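Local coordinates for protein cytochrome c, putative (Shewanella oneidensis, PDB 1SP3) that carries eight covalently bound c-type hemes and probably acts as a respiratory oxidoreductase, identified as an octaheme tetrathionate reductase, at residues Y81-D85 with N86-F90; K95-C98 with L99-H102; A297-A300 with G301-M304; A365-L368 with G369-N373. All coordinates share one frame; numbering follows the deposited sequence.

Interaction 1 of 4, residues Y81-D85 with N86-F90; sequences YGWKD and NTFDF
An aromatic cluster of Trp83, Phe88 and Phe90 sits beside a type I beta turn that runs from Asp85 to Phe88. The turn brings the chain back so that the three rings meet. Trp83 CB lies over one face of the Phe88 ring, 3.8 Å from its centroid, in a CH-pi contact. The Trp83 and Phe88 ring planes are nearly parallel, 16° apart, but slid so that they barely overlap. Phe90 meets the indole in a T-shaped stack. Its edge points at one face of the six-membered ring, with planes at 81° and Phe90 CZ 3.6 Å from Trp83 CZ3. Phe88 CD1 also packs on Trp83 CA at 3.4 Å. Trp83 holds CG opposite the backbone N (chi1 179°), which lays its CB and CG against Phe88. Trp41 and His78 add further rings around the indole, and Trp39 meets Phe88. An alanine at Trp83 is likely to leave the Phe90 edge without its face and open a gap between these rings.

The turn itself is fixed by Asp85 OD1, which accepts two bonds. Thr87 OG1 donates to Asp85 OD1 at 2.5 Å, on its syn lone pair, and Thr87 N donates to Asp85 OD1 at 2.8 Å from the anti side. Gly82 has a positive phi, and a side chain there would press on the preceding carbonyl. The Asp85 OD1 to Thr87 N bond closes an Asx turn at the start of a type I beta turn.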
loop_
_atom_site.group_PDB
_atom_site.type_symbol
_atom_site.label_atom_id
_atom_site.label_comp_id
_atom_site.label_asym_id
_atom_site.label_seq_id
_atom_site.Cartn_x
_atom_site.Cartn_y
_atom_site.Cartn_z
ATOM N N TYR A 81 10.107 -8.470 15.094
ATOM C CA TYR A 81 9.759 -9.818 15.552
ATOM C C TYR A 81 8.843 -9.765 16.811
ATOM O O TYR A 81 9.282 -9.297 17.813
ATOM C CB TYR A 81 11.028 -10.590 15.996
ATOM C CG TYR A 81 12.055 -10.806 14.907
ATOM C CD1 TYR A 81 13.393 -10.406 15.095
ATOM C CD2 TYR A 81 11.720 -11.496 13.744
ATOM C CE1 TYR A 81 14.358 -10.650 14.075
ATOM C CE2 TYR A 81 12.644 -11.724 12.776
ATOM C CZ TYR A 81 13.973 -11.309 12.932
ATOM O OH TYR A 81 14.892 -11.554 11.906
ATOM N N GLY A 82 7.609 -10.296 16.778
ATOM C CA GLY A 82 6.799 -10.367 18.015
ATOM C C GLY A 82 5.662 -9.366 18.180
ATOM O O GLY A 82 5.017 -9.379 19.209
ATOM N N TRP A 83 5.450 -8.440 17.238
ATOM C CA TRP A 83 4.349 -7.491 17.386
ATOM C C TRP A 83 3.035 -8.283 17.174
ATOM O O TRP A 83 2.634 -8.590 16.048
ATOM C CB TRP A 83 4.496 -6.288 16.439
ATOM C CG TRP A 83 3.388 -5.276 16.527
ATOM C CD1 TRP A 83 2.308 -5.315 17.379
ATOM C CD2 TRP A 83 3.261 -4.084 15.793
ATOM N NE1 TRP A 83 1.505 -4.227 17.190
ATOM C CE2 TRP A 83 2.047 -3.465 16.201
ATOM C CE3 TRP A 83 3.975 -3.514 14.759
ATOM C CZ2 TRP A 83 1.587 -2.292 15.641
ATOM C CZ3 TRP A 83 3.543 -2.336 14.235
ATOM C CH2 TRP A 83 2.351 -1.751 14.624
ATOM N N LYS A 84 2.432 -8.684 18.285
ATOM C CA LYS A 84 1.232 -9.552 18.275
ATOM C C LYS A 84 0.030 -8.862 18.910
ATOM O O LYS A 84 -1.087 -9.299 18.717
ATOM C CB LYS A 84 1.481 -10.929 18.875
ATOM C CG LYS A 84 1.870 -10.885 20.299
ATOM C CD LYS A 84 1.979 -12.290 20.946
ATOM C CE LYS A 84 2.614 -12.168 22.382
ATOM N NZ LYS A 84 2.209 -13.222 23.438
ATOM N N ASP A 85 0.243 -7.756 19.628
ATOM C CA ASP A 85 -0.882 -7.001 20.072
ATOM C C ASP A 85 -0.357 -5.663 20.450
ATOM O O ASP A 85 0.774 -5.289 20.091
ATOM C CB ASP A 85 -1.504 -7.666 21.293
ATOM C CG ASP A 85 -0.442 -8.094 22.306
ATOM O OD1 ASP A 85 0.472 -7.275 22.650
ATOM O OD2 ASP A 85 -0.428 -9.254 22.752
ATOM N N ASN A 86 -1.153 -4.980 21.245
ATOM C CA ASN A 86 -0.799 -3.658 21.707
ATOM C C ASN A 86 0.296 -3.496 22.787
ATOM O O ASN A 86 0.676 -2.362 23.095
ATOM C CB ASN A 86 -2.075 -2.895 22.114
ATOM C CG ASN A 86 -2.482 -3.165 23.572
ATOM O OD1 ASN A 86 -3.108 -4.185 23.859
ATOM N ND2 ASN A 86 -2.130 -2.221 24.498
ATOM N N THR A 87 0.852 -4.573 23.317
ATOM C CA THR A 87 1.902 -4.441 24.333
ATOM C C THR A 87 3.344 -4.375 23.712
ATOM O O THR A 87 4.310 -4.314 24.476
ATOM C CB THR A 87 1.845 -5.647 25.263
ATOM O OG1 THR A 87 2.145 -6.839 24.487
ATOM C CG2 THR A 87 0.431 -5.888 25.659
ATOM N N PHE A 88 3.470 -4.380 22.366
ATOM C CA PHE A 88 4.764 -4.492 21.673
ATOM C C PHE A 88 5.655 -3.406 22.136
ATOM O O PHE A 88 5.236 -2.271 22.294
ATOM C CB PHE A 88 4.629 -4.477 20.144
ATOM C CG PHE A 88 5.912 -4.717 19.414
ATOM C CD1 PHE A 88 6.552 -5.995 19.476
ATOM C CD2 PHE A 88 6.540 -3.653 18.719
ATOM C CE1 PHE A 88 7.686 -6.216 18.791
ATOM C CE2 PHE A 88 7.739 -3.860 18.066
ATOM C CZ PHE A 88 8.311 -5.120 18.076
ATOM N N ASP A 89 6.870 -3.786 22.469
ATOM C CA ASP A 89 7.840 -2.833 22.916
ATOM C C ASP A 89 8.607 -2.173 21.732
ATOM O O ASP A 89 9.585 -2.710 21.288
ATOM C CB ASP A 89 8.847 -3.574 23.801
ATOM C CG ASP A 89 9.866 -2.645 24.391
ATOM O OD1 ASP A 89 9.792 -1.373 24.203
ATOM O OD2 ASP A 89 10.795 -3.109 25.015
ATOM N N PHE A 90 8.163 -1.034 21.233
ATOM C CA PHE A 90 8.823 -0.361 20.140
ATOM C C PHE A 90 10.223 0.174 20.445
ATOM O O PHE A 90 10.794 0.779 19.598
ATOM C CB PHE A 90 7.931 0.744 19.520
ATOM C CG PHE A 90 6.741 0.188 18.789
ATOM C CD1 PHE A 90 5.524 -0.042 19.466
ATOM C CD2 PHE A 90 6.857 -0.197 17.433
ATOM C CE1 PHE A 90 4.409 -0.582 18.748
ATOM C CE2 PHE A 90 5.742 -0.714 16.691
ATOM C CZ PHE A 90 4.535 -0.953 17.368
#

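Interaction 2 of 4, residues K95-C98 with L99-H102; sequences KVDC and LICH. With HEC (heme c), chain E.
Asp97 carries its CG away from its own backbone N (chi1 -177°), and this brings OD1 to the amides of Leu99 and Ile100. Cys98 and Cys101 both place SG beside the backbone N, and both sulfurs reach the same heme. Ile100 N donates to Asp97 OD1 at 2.8 Å, from 46° above the carboxylate plane. The bond from Leu99 N to Asp97 OD1, at 3.0 Å, is weak. Together they cap the short helix 99-102 at its start. Ile100 CG2 packs on Asp97 CG at 3.6 Å. The other carboxylate oxygen, OD2, bonds to Tyr108 and forms a salt bridge with Lys110. With an alanine in place of Asp97, the Ile100 and Leu99 amides would probably lose their cap and Lys110 its mate.

Residues 98-102 are the CXXCH motif of a c-type heme. Cys98 SG is bonded to heme CAB at 1.9 Å, and Cys101 SG to heme CAC at 2.1 Å. His102 NE2 binds the heme iron at 2.0 Å, with His190 as the other axial ligand. The imidazole keeps its edge to Cys98 O, which is 3.5 Å from His102 CD2. Its ND1 bonds to Gly132 O, which helps fix the ring's rotation and would be expected to make the ligand more electron-rich. Val96 CG1 rests against heme CBB at 3.4 Å. Around this site, helix 15-34 touches Val96, Cys98 and Leu99, while helix 37-40 packs on Lys95 and Val96.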
loop_
_atom_site.group_PDB
_atom_site.type_symbol
_atom_site.label_atom_id
_atom_site.label_comp_id
_atom_site.label_asym_id
_atom_site.label_seq_id
_atom_site.Cartn_x
_atom_site.Cartn_y
_atom_site.Cartn_z
ATOM N N LYS A 95 14.432 -6.612 18.747
ATOM C CA LYS A 95 13.242 -7.021 17.969
ATOM C C LYS A 95 13.173 -6.507 16.535
ATOM O O LYS A 95 12.168 -6.689 15.855
ATOM C CB LYS A 95 11.946 -6.603 18.705
ATOM C CG LYS A 95 11.825 -7.234 20.114
ATOM C CD LYS A 95 12.155 -8.723 20.091
ATOM C CE LYS A 95 11.985 -9.380 21.518
ATOM N NZ LYS A 95 11.978 -10.891 21.421
ATOM N N VAL A 96 14.225 -5.863 16.046
ATOM C CA VAL A 96 14.196 -5.383 14.652
ATOM C C VAL A 96 14.487 -6.543 13.778
ATOM O O VAL A 96 15.235 -7.403 14.191
ATOM C CB VAL A 96 15.214 -4.271 14.478
ATOM C CG1 VAL A 96 15.297 -3.778 13.024
ATOM C CG2 VAL A 96 14.837 -3.165 15.464
ATOM N N ASP A 97 13.865 -6.614 12.598
ATOM C CA ASP A 97 14.207 -7.659 11.657
ATOM C C ASP A 97 15.223 -7.096 10.648
ATOM O O ASP A 97 14.878 -6.250 9.817
ATOM C CB ASP A 97 12.898 -8.184 11.004
ATOM C CG ASP A 97 13.134 -9.374 10.029
ATOM O OD1 ASP A 97 14.299 -9.590 9.520
ATOM O OD2 ASP A 97 12.174 -10.145 9.701
ATOM N N CYS A 98 16.477 -7.489 10.791
ATOM C CA CYS A 98 17.576 -7.055 9.948
ATOM C C CYS A 98 17.699 -7.888 8.765
ATOM O O CYS A 98 18.266 -7.441 7.812
ATOM C CB CYS A 98 18.956 -7.129 10.629
ATOM S SG CYS A 98 18.952 -6.076 12.052
ATOM N N LEU A 99 17.143 -9.086 8.788
ATOM C CA LEU A 99 17.273 -10.016 7.665
ATOM C C LEU A 99 16.298 -9.835 6.502
ATOM O O LEU A 99 16.639 -10.195 5.337
ATOM C CB LEU A 99 17.127 -11.434 8.217
ATOM C CG LEU A 99 18.093 -11.679 9.366
ATOM C CD1 LEU A 99 17.677 -13.028 10.031
ATOM C CD2 LEU A 99 19.592 -11.674 8.888
ATOM N N ILE A 100 15.097 -9.332 6.798
ATOM C CA ILE A 100 14.111 -9.263 5.755
ATOM C C ILE A 100 14.596 -8.343 4.578
ATOM O O ILE A 100 14.393 -8.667 3.399
ATOM C CB ILE A 100 12.720 -8.913 6.314
ATOM C CG1 ILE A 100 11.608 -8.945 5.232
ATOM C CG2 ILE A 100 12.739 -7.573 6.993
ATOM C CD1 ILE A 100 11.183 -10.312 4.973
ATOM N N CYS A 101 15.299 -7.258 4.859
ATOM C CA CYS A 101 15.766 -6.422 3.745
ATOM C C CYS A 101 17.125 -6.804 3.217
ATOM O O CYS A 101 17.504 -6.377 2.150
ATOM C CB CYS A 101 15.807 -4.949 4.134
ATOM S SG CYS A 101 14.130 -4.298 4.512
ATOM N N HIS A 102 17.880 -7.529 4.003
ATOM C CA HIS A 102 19.312 -7.751 3.715
ATOM C C HIS A 102 19.680 -9.179 3.362
ATOM O O HIS A 102 20.815 -9.418 2.987
ATOM C CB HIS A 102 20.156 -7.250 4.898
ATOM C CG HIS A 102 20.168 -5.740 5.019
ATOM N ND1 HIS A 102 20.675 -4.924 4.034
ATOM C CD2 HIS A 102 19.759 -4.909 6.004
ATOM C CE1 HIS A 102 20.577 -3.653 4.392
ATOM N NE2 HIS A 102 20.059 -3.618 5.604
HETATM FE FE HEC E . 19.725 -1.880 6.430
HETATM C CHA HEC E . 21.915 -0.177 4.409
HETATM C CHB HEC E . 22.405 -2.788 8.346
HETATM C CHC HEC E . 17.530 -3.219 8.648
HETATM C CHD HEC E . 17.132 -1.341 4.337
HETATM N NA HEC E . 21.798 -1.574 6.365
HETATM C C1A HEC E . 22.479 -0.810 5.464
HETATM C C2A HEC E . 23.911 -0.761 5.799
HETATM C C3A HEC E . 24.059 -1.459 6.910
HETATM C C4A HEC E . 22.712 -1.967 7.286
HETATM C CMA HEC E . 25.398 -1.683 7.691
HETATM C CAA HEC E . 25.020 0.003 5.022
HETATM C CBA HEC E . 24.698 1.531 5.026
HETATM C CGA HEC E . 24.512 2.039 6.449
HETATM O O1A HEC E . 25.468 1.734 7.205
HETATM O O2A HEC E . 23.483 2.748 6.819
HETATM N NB HEC E . 19.932 -2.773 8.100
HETATM C C1B HEC E . 21.096 -3.067 8.743
HETATM C C2B HEC E . 20.742 -3.686 9.993
HETATM C C3B HEC E . 19.423 -3.779 10.062
HETATM C C4B HEC E . 18.873 -3.236 8.878
HETATM C CMB HEC E . 21.774 -4.212 11.051
HETATM C CAB HEC E . 18.570 -4.339 11.258
HETATM C CBB HEC E . 18.709 -3.887 12.544
HETATM N NC HEC E . 17.638 -2.205 6.496
HETATM C C1C HEC E . 16.953 -2.810 7.490
HETATM C C2C HEC E . 15.560 -2.921 7.106
HETATM C C3C HEC E . 15.418 -2.387 5.893
HETATM C C4C HEC E . 16.759 -1.913 5.510
HETATM C CMC HEC E . 14.482 -3.563 8.008
HETATM C CAC HEC E . 14.142 -2.269 4.967
HETATM C CBC HEC E . 12.889 -1.973 5.363
HETATM N ND HEC E . 19.564 -0.922 4.690
HETATM C C1D HEC E . 18.359 -0.831 3.978
HETATM C C2D HEC E . 18.596 -0.102 2.794
HETATM C C3D HEC E . 20.068 0.314 2.871
HETATM C C4D HEC E . 20.591 -0.282 4.035
HETATM C CMD HEC E . 17.568 0.291 1.659
HETATM C CAD HEC E . 20.871 1.104 1.835
HETATM C CBD HEC E . 21.188 0.102 0.726
HETATM C CGD HEC E . 21.890 0.663 -0.493
HETATM O O1D HEC E . 21.882 -0.035 -1.549
HETATM O O2D HEC E . 22.444 1.791 -0.399
#

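Interaction 3 of 4, residues A297-A300 with G301-M304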
loop_
_atom_site.group_PDB
_atom_site.type_symbol
_atom_site.label_atom_id
_atom_site.label_comp_id
_atom_site.label_asym_id
_atom_site.label_seq_id
_atom_site.Cartn_x
_atom_site.Cartn_y
_atom_site.Cartn_z
ATOM N N ALA A 297 -8.614 11.209 4.485
ATOM C CA ALA A 297 -8.708 9.857 5.005
ATOM C C ALA A 297 -9.820 9.671 6.047
ATOM O O ALA A 297 -10.029 10.510 6.884
ATOM C CB ALA A 297 -7.346 9.374 5.575
ATOM N N TYR A 298 -10.476 8.513 5.999
ATOM C CA TYR A 298 -11.377 8.074 7.032
ATOM C C TYR A 298 -10.549 7.593 8.226
ATOM O O TYR A 298 -9.626 6.783 8.062
ATOM C CB TYR A 298 -12.292 6.940 6.509
ATOM C CG TYR A 298 -13.230 6.472 7.644
ATOM C CD1 TYR A 298 -14.462 7.125 7.872
ATOM C CD2 TYR A 298 -12.844 5.468 8.528
ATOM C CE1 TYR A 298 -15.312 6.749 8.942
ATOM C CE2 TYR A 298 -13.722 5.052 9.615
ATOM C CZ TYR A 298 -14.948 5.730 9.804
ATOM O OH TYR A 298 -15.816 5.377 10.846
ATOM N N MET A 299 -10.823 8.102 9.415
ATOM C CA MET A 299 -10.070 7.638 10.563
ATOM C C MET A 299 -10.993 6.982 11.588
ATOM O O MET A 299 -12.225 7.197 11.547
ATOM C CB MET A 299 -9.348 8.770 11.262
ATOM C CG MET A 299 -8.530 9.621 10.335
ATOM S SD MET A 299 -7.059 8.684 10.039
ATOM C CE MET A 299 -6.295 8.610 11.594
ATOM N N ALA A 300 -10.395 6.151 12.459
ATOM C CA ALA A 300 -11.195 5.364 13.373
ATOM C C ALA A 300 -12.041 6.272 14.209
ATOM O O ALA A 300 -11.599 7.271 14.658
ATOM C CB ALA A 300 -10.314 4.493 14.250
ATOM N N GLY A 301 -13.308 5.920 14.348
ATOM C CA GLY A 301 -14.246 6.760 15.052
ATOM C C GLY A 301 -14.986 7.810 14.256
ATOM O O GLY A 301 -15.887 8.377 14.824
ATOM N N ASP A 302 -14.618 8.111 12.996
ATOM C CA ASP A 302 -15.270 9.156 12.209
ATOM C C ASP A 302 -16.712 8.704 11.960
ATOM O O ASP A 302 -16.934 7.542 11.709
ATOM C CB ASP A 302 -14.633 9.243 10.821
ATOM C CG ASP A 302 -13.308 9.981 10.810
ATOM O OD1 ASP A 302 -12.776 10.330 11.880
ATOM O OD2 ASP A 302 -12.756 10.302 9.742
ATOM N N LYS A 303 -17.692 9.611 12.019
ATOM C CA LYS A 303 -19.020 9.210 11.585
ATOM C C LYS A 303 -19.086 8.969 10.065
ATOM O O LYS A 303 -18.331 9.554 9.281
ATOM C CB LYS A 303 -20.072 10.268 11.998
ATOM C CG LYS A 303 -20.304 10.236 13.545
ATOM C CD LYS A 303 -21.666 9.678 13.966
ATOM C CE LYS A 303 -22.825 10.565 13.415
ATOM N NZ LYS A 303 -24.246 10.051 13.712
ATOM N N MET A 304 -20.015 8.139 9.625
ATOM C CA MET A 304 -20.130 7.965 8.194
ATOM C C MET A 304 -21.618 7.841 7.906
ATOM O O MET A 304 -22.424 7.754 8.855
ATOM C CB MET A 304 -19.292 6.768 7.704
ATOM C CG MET A 304 -19.210 5.574 8.598
ATOM S SD MET A 304 -20.830 4.682 8.806
ATOM C CE MET A 304 -21.105 3.733 7.371
HETATM O O HOH W 1 -14.508 3.817 12.727
HETATM O O HOH W 2 -12.129 10.061 14.412
#
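Tyr298 OH is gripped by three partners. Tyr298 OH donates to Asp302 O at 2.6 Å, in the carbonyl plane and on a lone pair. Tyr298 OH accepts from water 1 at 2.8 Å, and also bonds to Phe345 N. The same water accepts from Gly301 N, so it bridges the ring hydroxyl to the turn. The Tyr298 and Asp302 side chains run past each other in opposite directions, ring and carboxylate planes 70° apart. Asp302 CB is 3.2 Å from Tyr298 CE1, and the carboxylate carbon lies over one ring face near the rim.

The backbone here makes a type II beta turn from Met299 to Asp302, closed by Asp302 N to Met299 O at 2.9 Å. Gly301 takes the third place, where a CB would clash with Ala300 O. Asp302 holds CG beside its backbone N (chi1 -78°), which brings OD2 to Met299 N. Asp302 OD2 accepts a nearly straight bond from Met299 N at 2.9 Å, coming from above the carboxylate plane. Asp302 OD1 takes water 2 at 2.6 Å, and that water also reaches Ala300 O. Arg50 forms a salt bridge with OD2. This pairing would tend to keep Asp302 ionised, tying a charged side chain to both the turn and strand 50-53.

Interaction 4 of 4, residues A365-L368 with G369-N373; sequences AAKL and GMEAN
Residues 365-372 lie on helix 362-372, where each amide from Gly369 to Ala372 bonds to the carbonyl four residues earlier. Gly369 N meets Ala365 O at 2.9 Å, and Met370 N meets Ala366 O at 2.8 Å. Glu371 N to Lys367 O is similar. The Ala372 N to Leu368 O bond, at 3.3 Å, is weak, as are the bonds from Asn373 N.

The side chains follow the same spacing. Met370 bends at chi2 and chi3, and Met370 CG touches Ala366 O at 3.0 Å before the thioether end leads off toward Thr347. Glu371 keeps CG beside its own N (chi1 -59°) and rests that atom 3.1 Å from Lys367 O. The acid then runs out extended and crosses the lysine chain.

This is an i to i+4 lysine-glutamate pair on the solvent side of an alpha-helix. Lys367 is extended until chi4, where it bends to -94° and turns NZ toward the carboxylate. Lys367 NZ and Glu371 OE2 form a long salt bridge at 3.7 Å. Glu371 OE2 comes nearer to the aliphatic part of the lysine, 3.3 Å from Lys367 CG, and the carboxylate lies alongside that chain. Ala366, on the buried side, packs on Tyr383.

Asn373 ends the segment and is the N-cap of helix 374-378. Its OD1 accepts from Met376 N and bonds to Thr375 OG1, while ND2 bonds to Ser68 OG.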
loop_
_atom_site.group_PDB
_atom_site.type_symbol
_atom_site.label_atom_id
_atom_site.label_comp_id
_atom_site.label_asym_id
_atom_site.label_seq_id
_atom_site.Cartn_x
_atom_site.Cartn_y
_atom_site.Cartn_z
ATOM N N ALA A 365 -16.901 -10.859 16.507
ATOM C CA ALA A 365 -15.742 -10.222 15.846
ATOM C C ALA A 365 -15.730 -8.698 16.073
ATOM O O ALA A 365 -14.712 -8.123 16.454
ATOM C CB ALA A 365 -15.640 -10.622 14.371
ATOM N N ALA A 366 -16.880 -8.056 15.943
ATOM C CA ALA A 366 -17.000 -6.621 16.251
ATOM C C ALA A 366 -16.652 -6.258 17.673
ATOM O O ALA A 366 -15.925 -5.262 17.918
ATOM C CB ALA A 366 -18.440 -6.118 15.957
ATOM N N LYS A 367 -17.191 -7.042 18.622
ATOM C CA LYS A 367 -17.005 -6.760 20.053
ATOM C C LYS A 367 -15.514 -6.903 20.383
ATOM O O LYS A 367 -14.871 -6.017 20.998
ATOM C CB LYS A 367 -17.841 -7.750 20.907
ATOM C CG LYS A 367 -17.401 -7.866 22.434
ATOM C CD LYS A 367 -17.921 -9.247 23.143
ATOM C CE LYS A 367 -17.618 -9.400 24.685
ATOM N NZ LYS A 367 -16.355 -10.146 24.949
ATOM N N LEU A 368 -14.957 -8.018 19.967
ATOM C CA LEU A 368 -13.534 -8.283 20.257
ATOM C C LEU A 368 -12.562 -7.325 19.530
ATOM O O LEU A 368 -11.559 -6.957 20.113
ATOM C CB LEU A 368 -13.172 -9.749 19.989
ATOM C CG LEU A 368 -13.820 -10.838 20.869
ATOM C CD1 LEU A 368 -13.429 -12.247 20.274
ATOM C CD2 LEU A 368 -13.415 -10.683 22.440
ATOM N N GLY A 369 -12.891 -6.898 18.300
ATOM C CA GLY A 369 -12.071 -5.962 17.536
ATOM C C GLY A 369 -12.195 -4.541 18.112
ATOM O O GLY A 369 -11.235 -3.776 18.174
ATOM N N MET A 370 -13.382 -4.160 18.540
ATOM C CA MET A 370 -13.536 -2.843 19.174
ATOM C C MET A 370 -12.924 -2.717 20.574
ATOM O O MET A 370 -12.409 -1.646 20.937
ATOM C CB MET A 370 -14.992 -2.416 19.200
ATOM C CG MET A 370 -15.587 -2.284 17.758
ATOM S SD MET A 370 -14.882 -0.879 16.839
ATOM C CE MET A 370 -16.261 0.231 17.248
ATOM N N GLU A 371 -13.001 -3.792 21.363
ATOM C CA GLU A 371 -12.343 -3.779 22.677
ATOM C C GLU A 371 -10.849 -3.862 22.548
ATOM O O GLU A 371 -10.160 -3.617 23.494
ATOM C CB GLU A 371 -12.781 -4.924 23.583
ATOM C CG GLU A 371 -14.252 -4.977 23.888
ATOM C CD GLU A 371 -14.599 -6.319 24.525
ATOM O OE1 GLU A 371 -13.689 -7.217 24.573
ATOM O OE2 GLU A 371 -15.763 -6.459 24.995
ATOM N N ALA A 372 -10.324 -4.200 21.384
ATOM C CA ALA A 372 -8.870 -4.234 21.260
ATOM C C ALA A 372 -8.265 -2.976 20.600
ATOM O O ALA A 372 -7.039 -2.747 20.682
ATOM C CB ALA A 372 -8.416 -5.531 20.540
ATOM N N ASN A 373 -9.105 -2.190 19.928
ATOM C CA ASN A 373 -8.630 -0.992 19.217
ATOM C C ASN A 373 -8.202 0.148 20.192
ATOM O O ASN A 373 -9.033 0.642 20.974
ATOM C CB ASN A 373 -9.698 -0.510 18.219
ATOM C CG ASN A 373 -9.152 0.495 17.182
ATOM O OD1 ASN A 373 -9.210 1.718 17.369
ATOM N ND2 ASN A 373 -8.709 -0.018 16.052
#

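In the fold
The four contacts follow one another along the chain. Interactions 1 and 2 lie in its cytochrome c554-like part, interactions 3 and 4 in a later part. Interactions 1 and 2 have centres about 16 Å apart and touch. Through Tyr81, interaction 1 probably meets the loop that leads into the heme-binding motif of interaction 2. Interactions 3 and 4 also have centres about 16 Å apart, with nearest atoms about 4 Å apart, without touching. Interactions 2 and 3 are farthest apart, about 33 Å between centres. Interaction 2 thus binds a heme directly, while interaction 3 links strands 295-297 and 310-315 of the mixed sheet and interaction 4 lies on helix 362-372.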